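Local structure of 2-(3-amino-3-carboxypropyl)histidine synthase (3LZD) at residues A[55-60]-A[105-110]; A[97-102]-A[121-126]. The protein uses a [4Fe-4S] cluster to move a 3-amino-3-carboxypropyl group from S-adenosylmethionine to a histidine of elongation factor 2, the first step of diphthamide biosynthesis. All blocks are in the same frame, centred on the assembly; numbering follows the deposited sequence.

How the contacts relate
Contact 1 pairs two strands of the five-stranded sheet, and contact 2 packs the helix start against the loop beside it, their centres 9 Å apart. Their segments alternate along the chain: 97-102 leads through helix 99-104 into 105-110, and 121-126 follows the strand that 105-110 begins. Two probable backbone bonds join them, L110 N to P125 O at 2.9 Å and C107 N to A102 O at 3.0 Å. From the side chain of C95, a cluster ligand, that of L110 in contact 1 is about 12 Å away and that of P97 in contact 2 about 6 Å; the P97 side chain is about 9 Å from the iron-sulfur cluster itself. Both contacts also touch the second subunit.

Contact 1: residues A[55-60]-A[105-110]; sequences AKRVLI and VGCDAL
Of the two flat groups here, the carboxylate of D108 holds the start of strand 57-61 against the turn before strand 109-114, while the guanidinium of R57 merely lies beside that turn. D108 presents the syn sides of its oxygens to consecutive backbone amides. K56 N gives OD1 an almost straight bond of 2.6 Å, only 16° out of the carboxylate plane. R57 N meets OD2 from further above that plane, 32° off, at 3.2 Å. The carboxylate can reach back because CG sits between the backbone N and carbonyl carbon of D108 (chi1 43°). D108 N in turn donates to R57 O at 2.7 Å, so this pair is tied from both ends. The R57 guanidinium lies obliquely to the carbonyls of V105 and G106; its NH1 makes a weak bond to G106 O, while its main partner is E83, through a salt bridge from NE on the strand next door.

Further along, the strands run parallel, V58 beside A109 and L59 beside L110, two neighbours within the five-stranded sheet. L59 N bonds to A109 O at 3.1 Å. The methyl CG2 of V58 presses on that same oxygen, and CD2 of L110 lies equally close to L59 O, 3.0 Å away. C107 lays its sulfur alongside CB of L59 and CG of R57, each 3.8 Å off. G106, with positive phi, is the C-prime residue of the Schellman motif that closes helix 99-104 and turns the chain into this strand.

With a backbone amide at each oxygen, the carboxylate of D108 is fixed in its rotation, and R57 N has an acceptor before the regular pairing of the strands begins.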
ATOM      1  N   ALA A  55     -23.867  15.602  -0.124  1.00 49.50           N
ATOM      2  CA  ALA A  55     -22.991  14.545  -0.607  1.00 49.69           C
ATOM      3  C   ALA A  55     -23.770  13.451  -1.330  1.00 50.38           C
ATOM      4  O   ALA A  55     -24.813  12.994  -0.855  1.00 49.78           O
ATOM      5  CB  ALA A  55     -22.195  13.945   0.565  1.00 51.65           C
ATOM      6  N   LYS A  56     -23.252  13.036  -2.482  1.00 48.31           N
ATOM      7  CA  LYS A  56     -23.880  11.994  -3.279  1.00 50.63           C
ATOM      8  C   LYS A  56     -23.068  10.700  -3.329  1.00 43.23           C
ATOM      9  O   LYS A  56     -23.627   9.617  -3.491  1.00 44.97           O
ATOM     10  CB  LYS A  56     -24.096  12.488  -4.712  1.00 54.94           C
ATOM     11  CG  LYS A  56     -25.507  12.975  -5.014  1.00 64.25           C
ATOM     12  CD  LYS A  56     -25.831  14.292  -4.332  1.00 66.48           C
ATOM     13  CE  LYS A  56     -27.197  14.791  -4.781  1.00 71.43           C
ATOM     14  NZ  LYS A  56     -27.579  16.075  -4.135  1.00 75.62           N
ATOM     15  N   ARG A  57     -21.753  10.816  -3.197  1.00 42.48           N
ATOM     16  CA  ARG A  57     -20.870   9.653  -3.263  1.00 46.73           C
ATOM     17  C   ARG A  57     -19.844   9.740  -2.133  1.00 47.52           C
ATOM     18  O   ARG A  57     -19.055  10.688  -2.068  1.00 47.92           O
ATOM     19  CB  ARG A  57     -20.166   9.633  -4.632  1.00 49.43           C
ATOM     20  CG  ARG A  57     -19.311   8.407  -4.917  1.00 56.12           C
ATOM     21  CD  ARG A  57     -18.561   8.511  -6.264  1.00 60.95           C
ATOM     22  NE  ARG A  57     -19.388   8.243  -7.448  1.00 66.48           N
ATOM     23  CZ  ARG A  57     -20.051   9.164  -8.151  1.00 74.28           C
ATOM     24  NH1 ARG A  57     -20.004  10.449  -7.808  1.00 70.54           N
ATOM     25  NH2 ARG A  57     -20.759   8.801  -9.217  1.00 69.79           N
ATOM     26  N   VAL A  58     -19.843   8.750  -1.246  1.00 43.07           N
ATOM     27  CA  VAL A  58     -18.912   8.783  -0.121  1.00 42.50           C
ATOM     28  C   VAL A  58     -18.058   7.522   0.012  1.00 39.61           C
ATOM     29  O   VAL A  58     -18.477   6.430  -0.369  1.00 36.16           O
ATOM     30  CB  VAL A  58     -19.682   9.027   1.208  1.00 48.06           C
ATOM     31  CG1 VAL A  58     -20.511   7.807   1.561  1.00 41.64           C
ATOM     32  CG2 VAL A  58     -18.708   9.367   2.329  1.00 51.27           C
ATOM     33  N   LEU A  59     -16.847   7.698   0.537  1.00 35.50           N
ATOM     34  CA  LEU A  59     -15.918   6.595   0.757  1.00 31.92           C
ATOM     35  C   LEU A  59     -15.860   6.337   2.265  1.00 32.98           C
ATOM     36  O   LEU A  59     -15.752   7.275   3.056  1.00 33.02           O
ATOM     37  CB  LEU A  59     -14.521   6.970   0.257  1.00 29.49           C
ATOM     38  CG  LEU A  59     -13.437   5.901   0.465  1.00 32.37           C
ATOM     39  CD1 LEU A  59     -13.708   4.697  -0.448  1.00 29.65           C
ATOM     40  CD2 LEU A  59     -12.058   6.498   0.174  1.00 26.50           C
ATOM     41  N   ILE A  60     -15.918   5.073   2.666  1.00 30.19           N
ATOM     42  CA  ILE A  60     -15.874   4.749   4.089  1.00 29.84           C
ATOM     43  C   ILE A  60     -14.642   3.936   4.469  1.00 29.03           C
ATOM     44  O   ILE A  60     -14.458   2.835   3.948  1.00 32.07           O
ATOM     45  CB  ILE A  60     -17.099   3.905   4.510  1.00 29.66           C
ATOM     46  CG1 ILE A  60     -18.398   4.637   4.163  1.00 29.05           C
ATOM     47  CG2 ILE A  60     -17.044   3.627   6.016  1.00 28.67           C
ATOM     48  CD1 ILE A  60     -19.653   3.888   4.607  1.00 24.30           C
ATOM     49  N   VAL A 105     -11.500   8.864  -6.797  1.00 43.17           N
ATOM     50  CA  VAL A 105     -12.596   8.097  -7.348  1.00 39.92           C
ATOM     51  C   VAL A 105     -13.889   8.905  -7.318  1.00 39.23           C
ATOM     52  O   VAL A 105     -14.990   8.363  -7.407  1.00 38.58           O
ATOM     53  CB  VAL A 105     -12.778   6.759  -6.599  1.00 45.27           C
ATOM     54  CG1 VAL A 105     -11.607   5.843  -6.903  1.00 45.88           C
ATOM     55  CG2 VAL A 105     -12.885   7.008  -5.089  1.00 40.08           C
ATOM     56  N   GLY A 106     -13.747  10.213  -7.177  1.00 40.04           N
ATOM     57  CA  GLY A 106     -14.916  11.074  -7.192  1.00 45.35           C
ATOM     58  C   GLY A 106     -15.911  11.051  -6.046  1.00 48.33           C
ATOM     59  O   GLY A 106     -17.108  11.234  -6.269  1.00 46.67           O
ATOM     60  N   CYS A 107     -15.445  10.829  -4.822  1.00 45.41           N
ATOM     61  CA  CYS A 107     -16.356  10.859  -3.689  1.00 39.28           C
ATOM     62  C   CYS A 107     -16.331  12.294  -3.198  1.00 43.31           C
ATOM     63  O   CYS A 107     -15.273  12.938  -3.172  1.00 43.59           O
ATOM     64  CB  CYS A 107     -15.892   9.916  -2.576  1.00 34.73           C
ATOM     65  SG  CYS A 107     -16.004   8.191  -3.025  1.00 46.07           S
ATOM     66  N   ASP A 108     -17.490  12.813  -2.819  1.00 39.33           N
ATOM     67  CA  ASP A 108     -17.541  14.177  -2.340  1.00 42.49           C
ATOM     68  C   ASP A 108     -17.354  14.231  -0.831  1.00 40.48           C
ATOM     69  O   ASP A 108     -17.334  15.301  -0.241  1.00 45.04           O
ATOM     70  CB  ASP A 108     -18.859  14.825  -2.765  1.00 45.61           C
ATOM     71  CG  ASP A 108     -20.038  13.907  -2.574  1.00 52.13           C
ATOM     72  OD1 ASP A 108     -21.051  14.080  -3.288  1.00 55.37           O
ATOM     73  OD2 ASP A 108     -19.949  13.015  -1.706  1.00 58.82           O
ATOM     74  N   ALA A 109     -17.202  13.072  -0.204  1.00 38.82           N
ATOM     75  CA  ALA A 109     -16.998  13.038   1.244  1.00 42.03           C
ATOM     76  C   ALA A 109     -16.395  11.714   1.693  1.00 40.47           C
ATOM     77  O   ALA A 109     -16.451  10.705   0.980  1.00 38.24           O
ATOM     78  CB  ALA A 109     -18.323  13.293   1.977  1.00 42.47           C
ATOM     79  N   LEU A 110     -15.822  11.734   2.889  1.00 39.36           N
ATOM     80  CA  LEU A 110     -15.171  10.563   3.463  1.00 35.60           C
ATOM     81  C   LEU A 110     -15.734  10.277   4.862  1.00 32.65           C
ATOM     82  O   LEU A 110     -15.956  11.199   5.649  1.00 27.63           O
ATOM     83  CB  LEU A 110     -13.670  10.855   3.585  1.00 34.86           C
ATOM     84  CG  LEU A 110     -12.561   9.789   3.645  1.00 43.69           C
ATOM     85  CD1 LEU A 110     -11.599  10.175   4.756  1.00 38.25           C
ATOM     86  CD2 LEU A 110     -13.107   8.389   3.851  1.00 35.57           C
TER

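Contact 2: residues A[97-102]-A[121-126]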
ATOM      1  N   PRO A  97      -5.835   9.323   6.823  1.00 38.47           N
ATOM      2  CA  PRO A  97      -7.137   9.628   6.210  1.00 36.43           C
ATOM      3  C   PRO A  97      -7.083   9.228   4.744  1.00 31.12           C
ATOM      4  O   PRO A  97      -6.042   9.387   4.123  1.00 34.69           O
ATOM      5  CB  PRO A  97      -7.247  11.149   6.341  1.00 34.96           C
ATOM      6  CG  PRO A  97      -6.126  11.545   7.284  1.00 44.61           C
ATOM      7  CD  PRO A  97      -5.054  10.549   7.033  1.00 35.49           C
ATOM      8  N   ALA A  98      -8.182   8.725   4.189  1.00 30.68           N
ATOM      9  CA  ALA A  98      -8.196   8.325   2.782  1.00 32.08           C
ATOM     10  C   ALA A  98      -8.865   9.402   1.918  1.00 35.32           C
ATOM     11  O   ALA A  98      -9.561   9.087   0.940  1.00 35.27           O
ATOM     12  CB  ALA A  98      -8.941   6.999   2.621  1.00 29.89           C
ATOM     13  N   ASP A  99      -8.655  10.666   2.275  1.00 33.40           N
ATOM     14  CA  ASP A  99      -9.285  11.754   1.536  1.00 42.17           C
ATOM     15  C   ASP A  99      -8.782  11.875   0.106  1.00 40.70           C
ATOM     16  O   ASP A  99      -9.564  12.138  -0.804  1.00 43.68           O
ATOM     17  CB  ASP A  99      -9.126  13.085   2.283  1.00 42.97           C
ATOM     18  CG  ASP A  99      -7.679  13.445   2.557  1.00 48.43           C
ATOM     19  OD1 ASP A  99      -6.960  12.617   3.151  1.00 46.32           O
ATOM     20  OD2 ASP A  99      -7.269  14.570   2.191  1.00 43.31           O
ATOM     21  N   ARG A 100      -7.490  11.661  -0.099  1.00 39.86           N
ATOM     22  CA  ARG A 100      -6.947  11.737  -1.441  1.00 43.00           C
ATOM     23  C   ARG A 100      -7.543  10.627  -2.297  1.00 44.45           C
ATOM     24  O   ARG A 100      -8.002  10.879  -3.408  1.00 44.91           O
ATOM     25  CB  ARG A 100      -5.421  11.644  -1.402  1.00 46.59           C
ATOM     26  CG  ARG A 100      -4.812  12.849  -0.703  1.00 56.16           C
ATOM     27  CD  ARG A 100      -3.303  12.775  -0.546  1.00 58.57           C
ATOM     28  NE  ARG A 100      -2.897  11.761   0.422  1.00 62.54           N
ATOM     29  CZ  ARG A 100      -1.735  11.767   1.066  1.00 58.42           C
ATOM     30  NH1 ARG A 100      -1.451  10.798   1.924  1.00 64.45           N
ATOM     31  NH2 ARG A 100      -0.863  12.746   0.862  1.00 54.64           N
ATOM     32  N   GLU A 101      -7.553   9.401  -1.785  1.00 43.39           N
ATOM     33  CA  GLU A 101      -8.124   8.298  -2.548  1.00 43.46           C
ATOM     34  C   GLU A 101      -9.573   8.617  -2.884  1.00 42.09           C
ATOM     35  O   GLU A 101     -10.020   8.393  -4.009  1.00 40.85           O
ATOM     36  CB  GLU A 101      -8.062   6.985  -1.763  1.00 46.52           C
ATOM     37  CG  GLU A 101      -6.660   6.395  -1.605  1.00 53.75           C
ATOM     38  CD  GLU A 101      -5.825   7.076  -0.530  1.00 57.35           C
ATOM     39  OE1 GLU A 101      -4.709   6.588  -0.258  1.00 60.70           O
ATOM     40  OE2 GLU A 101      -6.273   8.093   0.045  1.00 55.38           O
ATOM     41  N   ALA A 102     -10.310   9.128  -1.901  1.00 37.32           N
ATOM     42  CA  ALA A 102     -11.704   9.493  -2.106  1.00 39.40           C
ATOM     43  C   ALA A 102     -11.775  10.459  -3.287  1.00 42.19           C
ATOM     44  O   ALA A 102     -12.592  10.297  -4.181  1.00 37.41           O
ATOM     45  CB  ALA A 102     -12.273  10.169  -0.843  1.00 38.85           C
ATOM     46  N   PRO A 121      -4.588  18.490   6.907  1.00 41.37           N
ATOM     47  CA  PRO A 121      -5.423  19.064   5.846  1.00 39.05           C
ATOM     48  C   PRO A 121      -6.214  17.907   5.224  1.00 40.15           C
ATOM     49  O   PRO A 121      -5.701  16.796   5.100  1.00 46.03           O
ATOM     50  CB  PRO A 121      -4.397  19.663   4.886  1.00 39.39           C
ATOM     51  CG  PRO A 121      -3.176  18.772   5.092  1.00 43.92           C
ATOM     52  CD  PRO A 121      -3.153  18.594   6.587  1.00 37.58           C
ATOM     53  N   LEU A 122      -7.466  18.155   4.863  1.00 37.71           N
ATOM     54  CA  LEU A 122      -8.320  17.133   4.261  1.00 38.71           C
ATOM     55  C   LEU A 122      -8.852  17.636   2.910  1.00 40.82           C
ATOM     56  O   LEU A 122      -9.311  18.772   2.806  1.00 39.87           O
ATOM     57  CB  LEU A 122      -9.491  16.826   5.200  1.00 37.56           C
ATOM     58  CG  LEU A 122      -9.086  16.280   6.576  1.00 42.83           C
ATOM     59  CD1 LEU A 122     -10.250  16.401   7.539  1.00 38.40           C
ATOM     60  CD2 LEU A 122      -8.622  14.827   6.439  1.00 40.86           C
ATOM     61  N   GLU A 123      -8.805  16.782   1.889  1.00 42.76           N
ATOM     62  CA  GLU A 123      -9.253  17.153   0.552  1.00 39.82           C
ATOM     63  C   GLU A 123     -10.762  17.115   0.339  1.00 40.39           C
ATOM     64  O   GLU A 123     -11.269  17.744  -0.579  1.00 44.78           O
ATOM     65  CB  GLU A 123      -8.521  16.297  -0.483  1.00 41.85           C
ATOM     66  CG  GLU A 123      -7.113  16.845  -0.764  1.00 53.58           C
ATOM     67  CD  GLU A 123      -6.218  15.884  -1.523  1.00 65.85           C
ATOM     68  OE1 GLU A 123      -6.639  15.358  -2.578  1.00 70.39           O
ATOM     69  OE2 GLU A 123      -5.078  15.664  -1.064  1.00 69.77           O
ATOM     70  N   VAL A 124     -11.481  16.396   1.191  1.00 40.47           N
ATOM     71  CA  VAL A 124     -12.941  16.332   1.099  1.00 40.51           C
ATOM     72  C   VAL A 124     -13.544  16.354   2.501  1.00 43.49           C
ATOM     73  O   VAL A 124     -12.876  16.001   3.479  1.00 42.87           O
ATOM     74  CB  VAL A 124     -13.429  15.044   0.402  1.00 41.22           C
ATOM     75  CG1 VAL A 124     -12.919  15.004  -1.026  1.00 43.26           C
ATOM     76  CG2 VAL A 124     -12.968  13.811   1.180  1.00 31.92           C
ATOM     77  N   PRO A 125     -14.809  16.785   2.625  1.00 44.71           N
ATOM     78  CA  PRO A 125     -15.398  16.802   3.962  1.00 43.79           C
ATOM     79  C   PRO A 125     -15.272  15.402   4.553  1.00 42.74           C
ATOM     80  O   PRO A 125     -15.555  14.408   3.888  1.00 40.42           O
ATOM     81  CB  PRO A 125     -16.849  17.193   3.694  1.00 45.71           C
ATOM     82  CG  PRO A 125     -16.730  18.086   2.511  1.00 41.26           C
ATOM     83  CD  PRO A 125     -15.762  17.309   1.633  1.00 40.90           C
ATOM     84  N   THR A 126     -14.847  15.329   5.802  1.00 43.22           N
ATOM     85  CA  THR A 126     -14.672  14.044   6.444  1.00 37.75           C
ATOM     86  C   THR A 126     -15.412  13.941   7.765  1.00 31.95           C
ATOM     87  O   THR A 126     -15.322  14.829   8.617  1.00 36.02           O
ATOM     88  CB  THR A 126     -13.181  13.784   6.681  1.00 38.11           C
ATOM     89  OG1 THR A 126     -12.487  13.899   5.431  1.00 35.09           O
ATOM     90  CG2 THR A 126     -12.967  12.383   7.264  1.00 35.03           C
TER
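The loop 121-126 meets the start of helix 99-104 through P97 and D99; this is the helix of the beta-alpha-beta crossover from strand 83-87 to strand 109-114. A98 is its N-cap, and A102 N closes the first turn onto A98 O. At the head of the loop, P121 adds little across the contact itself, but its carbonyl accepts a hydrogen bond from K275, the lysine that also forms a salt bridge with D99. L122 follows with an apolar touch: its CD2 reaches CB of P97 at 3.9 Å, and CG of D99 lies only slightly further away. The backbone N of L122 is taken by the hydroxyl of T377, near the end of the chain.

E123 carries the polar part. Its backbone N donates a hydrogen bond to OD2 of D99; the modelled length, 2.7 Å, is doubtful because the place of OD2 is not fully certain. With chi1 at 57°, D99 folds its carboxylate over its own backbone and out to the loop. The E123 side chain then runs at about a right angle to that of D99. K275 bridges to D99 and makes a long, weak ion pair with E123, so one lysine serves both acids.

V124 returns the contact to hydrocarbon. Its CG2 touches CB of D99 at 4.1 Å and CB of A102 at 4.2 Å, while the same side chain also rests on L110 of the adjacent strand. By T126 the chain has entered strand 126-130, and its hydroxyl OG1 donates back to V124 O at 2.9 Å, from 34° off the carbonyl plane.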